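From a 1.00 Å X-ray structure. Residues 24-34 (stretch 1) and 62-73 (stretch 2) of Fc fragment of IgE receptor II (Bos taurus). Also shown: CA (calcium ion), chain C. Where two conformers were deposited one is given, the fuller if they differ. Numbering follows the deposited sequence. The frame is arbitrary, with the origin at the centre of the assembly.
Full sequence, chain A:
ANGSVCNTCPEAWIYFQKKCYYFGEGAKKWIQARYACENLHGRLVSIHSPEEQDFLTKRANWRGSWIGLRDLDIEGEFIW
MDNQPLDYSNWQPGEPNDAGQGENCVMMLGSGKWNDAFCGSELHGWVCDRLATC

Stretch 1 24-34: GEGAKKWIQAR
Stretch 2, residues 62-73: WRGSWIGLRDLD

Two tryptophans, W30 and W66, pack edge to face, and each indole NH is spent on a backbone carbonyl of the opposite stretch. W66 NE1 donates to K28 O (2.8 Å, N-H...O angle 152°), and W30 NE1 donates to I67 O (2.9 Å, 159°), so both polar ring atoms are satisfied though both residues are buried. The ring planes stand at 84°; the edge of W30 meets the face of W66 in an offset arrangement, its five-membered ring 5.0 Å, centroid to centroid, from the six-membered ring of W66, with W30 CD1 3.4 Å from W66 CE3. W30 CA lies over the same indole, 3.7 Å from the centroid of the five-membered ring and 14° off its normal, a CH-pi contact. The rotamers are t for W30 (chi1 -175°, chi2 85°) and m for W66 (chi1 -69°, chi2 121°).

Stretch 1 runs as extended chain through G24 and E25, turns a corner at G26 (phi/psi 123/140), continues extended through A27 and K28, and enters a helix at W30. K29 is the N-cap residue; its N donates to Q32 OE1 (2.9 Å), and its O accepts from A33 N (2.9 Å). Strand 65-67 passes this helix at 66°, axes 9.0 Å apart at closest approach, with W30 CA and W66 CA 6.4 Å apart. The chain turns again at G68 (-89/56), where L69 N makes a weak bond to I67 O (3.1 Å).

Apolar contacts extend the packing: A33 CB, pointing toward stretch 2, reaches W66 CD1 (3.9 Å), W30 CH2 meets R70 CG (3.8 Å), and W30 CZ3 meets L72 CD1 (4.0 Å). At the exposed margin, E25 OE2 and R63 NH2 are 4.1 Å apart, too far for a salt bridge; water 1 links them, donating to E25 OE2 and accepting from R63 NH2, both at 2.8 Å.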

# COMPACT_ATOMS: atom_id res chain seq x y z
N GLY A 24 0.31 -8.64 4.80
CA GLY A 24 1.10 -9.70 4.22
C GLY A 24 2.55 -9.63 4.64
O GLY A 24 3.11 -8.55 4.85
N GLU A 25 3.17 -10.80 4.72
CA GLU A 25 4.56 -10.92 5.13
C GLU A 25 5.23 -11.92 4.20
O GLU A 25 4.64 -12.94 3.84
CB GLU A 25 4.66 -11.38 6.59
CG GLU A 25 5.99 -11.07 7.27
CD GLU A 25 7.12 -11.99 6.87
OE1 GLU A 25 6.88 -13.21 6.73
OE2 GLU A 25 8.26 -11.48 6.73
N GLY A 26 6.49 -11.63 3.87
CA GLY A 26 7.29 -12.46 3.00
C GLY A 26 7.79 -11.65 1.82
O GLY A 26 7.04 -10.84 1.26
N ALA A 27 9.04 -11.87 1.43
CA ALA A 27 9.72 -11.00 0.48
C ALA A 27 9.04 -11.03 -0.89
O ALA A 27 8.89 -12.10 -1.49
CB ALA A 27 11.18 -11.45 0.35
N LYS A 28 8.68 -9.84 -1.38
CA LYS A 28 8.02 -9.70 -2.68
C LYS A 28 8.40 -8.38 -3.31
O LYS A 28 8.47 -7.35 -2.63
CB LYS A 28 6.50 -9.77 -2.54
CG LYS A 28 6.04 -11.14 -2.09
CD LYS A 28 4.55 -11.35 -2.22
CE LYS A 28 4.09 -12.64 -1.58
NZ LYS A 28 4.63 -13.84 -2.26
N LYS A 29 8.63 -8.41 -4.63
CA LYS A 29 8.69 -7.20 -5.44
C LYS A 29 7.28 -6.62 -5.56
O LYS A 29 6.29 -7.30 -5.28
CB LYS A 29 9.26 -7.54 -6.82
CG LYS A 29 10.64 -8.16 -6.77
CD LYS A 29 11.15 -8.53 -8.16
CE LYS A 29 12.52 -9.20 -8.09
NZ LYS A 29 13.03 -9.56 -9.42
N TRP A 30 7.16 -5.37 -6.01
CA TRP A 30 5.83 -4.73 -6.01
C TRP A 30 4.82 -5.52 -6.85
O TRP A 30 3.69 -5.76 -6.41
CB TRP A 30 5.92 -3.28 -6.49
CG TRP A 30 4.63 -2.52 -6.40
CD1 TRP A 30 4.15 -1.86 -5.31
CD2 TRP A 30 3.65 -2.32 -7.44
NE1 TRP A 30 2.95 -1.26 -5.60
CE2 TRP A 30 2.62 -1.53 -6.89
CE3 TRP A 30 3.55 -2.73 -8.78
CZ2 TRP A 30 1.51 -1.13 -7.64
CZ3 TRP A 30 2.44 -2.33 -9.51
CH2 TRP A 30 1.44 -1.54 -8.94
N ILE A 31 5.21 -5.96 -8.06
CA ILE A 31 4.27 -6.68 -8.92
C ILE A 31 3.88 -8.02 -8.28
O ILE A 31 2.74 -8.47 -8.41
CB ILE A 31 4.85 -6.86 -10.33
CG1 ILE A 31 3.85 -7.60 -11.23
CG2 ILE A 31 6.17 -7.64 -10.30
CD1 ILE A 31 4.21 -7.58 -12.70
N GLN A 32 4.83 -8.67 -7.60
CA GLN A 32 4.51 -9.91 -6.91
C GLN A 32 3.51 -9.67 -5.79
O GLN A 32 2.59 -10.47 -5.57
CB GLN A 32 5.77 -10.56 -6.36
CG GLN A 32 6.74 -11.07 -7.42
CD GLN A 32 8.03 -11.60 -6.82
OE1 GLN A 32 8.64 -10.96 -5.96
NE2 GLN A 32 8.46 -12.77 -7.27
N ALA A 33 3.65 -8.54 -5.09
CA ALA A 33 2.70 -8.18 -4.05
C ALA A 33 1.33 -7.86 -4.64
O ALA A 33 0.30 -8.22 -4.06
CB ALA A 33 3.25 -7.02 -3.22
N ARG A 34 1.30 -7.21 -5.82
CA ARG A 34 0.02 -6.98 -6.50
C ARG A 34 -0.73 -8.29 -6.65
O ARG A 34 -1.91 -8.41 -6.29
CB ARG A 34 0.24 -6.35 -7.88
CG ARG A 34 -1.06 -6.24 -8.67
CD ARG A 34 -0.88 -6.26 -10.13
NE ARG A 34 -2.17 -6.30 -10.80
CZ ARG A 34 -2.33 -6.01 -12.07
NH1 ARG A 34 -1.29 -5.69 -12.81
NH2 ARG A 34 -3.53 -6.01 -12.63
N TRP A 62 8.02 -2.75 10.36
CA TRP A 62 9.11 -1.80 10.61
C TRP A 62 10.21 -1.88 9.56
O TRP A 62 11.05 -0.97 9.51
CB TRP A 62 9.66 -1.97 12.02
CG TRP A 62 8.65 -1.57 13.08
CD1 TRP A 62 7.44 -0.97 12.88
CD2 TRP A 62 8.78 -1.75 14.49
NE1 TRP A 62 6.81 -0.77 14.07
CE2 TRP A 62 7.60 -1.23 15.09
CE3 TRP A 62 9.75 -2.32 15.32
CZ2 TRP A 62 7.38 -1.26 16.47
CZ3 TRP A 62 9.53 -2.37 16.69
CH2 TRP A 62 8.35 -1.84 17.24
N ARG A 63 10.25 -2.94 8.74
CA ARG A 63 11.21 -3.03 7.65
C ARG A 63 10.66 -2.47 6.33
O ARG A 63 11.39 -2.47 5.33
CB ARG A 63 11.70 -4.46 7.48
CG ARG A 63 12.61 -4.91 8.60
CD ARG A 63 13.27 -6.27 8.33
NE ARG A 63 12.30 -7.36 8.35
CZ ARG A 63 12.55 -8.60 7.94
NH1 ARG A 63 13.76 -8.93 7.48
NH2 ARG A 63 11.60 -9.52 8.01
N GLY A 64 9.43 -1.99 6.30
CA GLY A 64 8.84 -1.40 5.11
C GLY A 64 7.86 -2.33 4.43
O GLY A 64 7.95 -3.56 4.55
N SER A 65 6.91 -1.75 3.69
CA SER A 65 5.86 -2.56 3.08
C SER A 65 5.26 -1.88 1.85
O SER A 65 5.09 -0.66 1.81
CB SER A 65 4.75 -2.88 4.09
OG SER A 65 4.18 -1.72 4.69
N TRP A 66 4.90 -2.68 0.85
CA TRP A 66 4.29 -2.13 -0.35
C TRP A 66 2.84 -1.69 -0.11
O TRP A 66 2.08 -2.35 0.61
CB TRP A 66 4.28 -3.17 -1.46
CG TRP A 66 5.61 -3.52 -2.03
CD1 TRP A 66 6.17 -4.76 -2.05
CD2 TRP A 66 6.54 -2.65 -2.68
NE1 TRP A 66 7.40 -4.72 -2.68
CE2 TRP A 66 7.64 -3.43 -3.08
CE3 TRP A 66 6.56 -1.27 -2.95
CZ2 TRP A 66 8.74 -2.90 -3.76
CZ3 TRP A 66 7.66 -0.74 -3.61
CH2 TRP A 66 8.73 -1.55 -4.01
N ILE A 67 2.47 -0.59 -0.79
CA ILE A 67 1.08 -0.15 -0.88
C ILE A 67 0.68 -0.04 -2.36
O ILE A 67 1.49 -0.19 -3.28
CB ILE A 67 0.83 1.17 -0.11
CG1 ILE A 67 1.55 2.37 -0.74
CG2 ILE A 67 1.21 1.00 1.36
CD1 ILE A 67 1.14 3.71 -0.13
N GLY A 68 -0.61 0.21 -2.59
CA GLY A 68 -1.20 0.18 -3.91
C GLY A 68 -1.15 1.50 -4.66
O GLY A 68 -2.18 2.00 -5.14
N LEU A 69 0.05 2.05 -4.81
CA LEU A 69 0.26 3.37 -5.41
C LEU A 69 1.50 3.28 -6.29
O LEU A 69 2.52 2.73 -5.87
CB LEU A 69 0.43 4.42 -4.30
CG LEU A 69 0.47 5.89 -4.72
CD1 LEU A 69 -0.84 6.33 -5.36
CD2 LEU A 69 0.79 6.76 -3.51
N ARG A 70 1.42 3.79 -7.53
CA ARG A 70 2.51 3.66 -8.48
C ARG A 70 2.39 4.77 -9.53
O ARG A 70 1.30 5.27 -9.79
CB ARG A 70 2.51 2.28 -9.16
CG ARG A 70 1.47 2.04 -10.25
CD ARG A 70 0.00 2.02 -9.80
NE ARG A 70 -0.88 1.72 -10.94
CZ ARG A 70 -2.21 1.59 -10.89
NH1 ARG A 70 -2.85 1.74 -9.74
NH2 ARG A 70 -2.89 1.34 -12.01
N ASP A 71 3.53 5.10 -10.15
CA ASP A 71 3.58 6.01 -11.30
C ASP A 71 4.27 5.36 -12.50
O ASP A 71 4.93 6.03 -13.30
CB ASP A 71 4.17 7.39 -11.00
CG ASP A 71 5.68 7.39 -10.78
OD1 ASP A 71 6.27 6.37 -10.39
OD2 ASP A 71 6.29 8.48 -10.96
N LEU A 72 4.09 4.05 -12.65
CA LEU A 72 4.66 3.32 -13.78
C LEU A 72 4.22 3.85 -15.14
O LEU A 72 5.03 3.91 -16.07
CB LEU A 72 4.31 1.83 -13.66
CG LEU A 72 5.14 1.05 -12.65
CD1 LEU A 72 4.45 -0.23 -12.21
CD2 LEU A 72 6.51 0.75 -13.25
N ASP A 73 2.94 4.16 -15.32
CA ASP A 73 2.44 4.44 -16.67
C ASP A 73 2.87 5.81 -17.18
O ASP A 73 3.29 5.95 -18.33
CB ASP A 73 0.93 4.30 -16.72
CG ASP A 73 0.47 2.86 -16.62
OD1 ASP A 73 1.30 1.94 -16.84
OD2 ASP A 73 -0.73 2.65 -16.32
CA CA C . 8.55 7.57 -10.56
O HOH W 1 8.79 -9.15 8.10
O HOH W 2 8.42 8.91 -8.61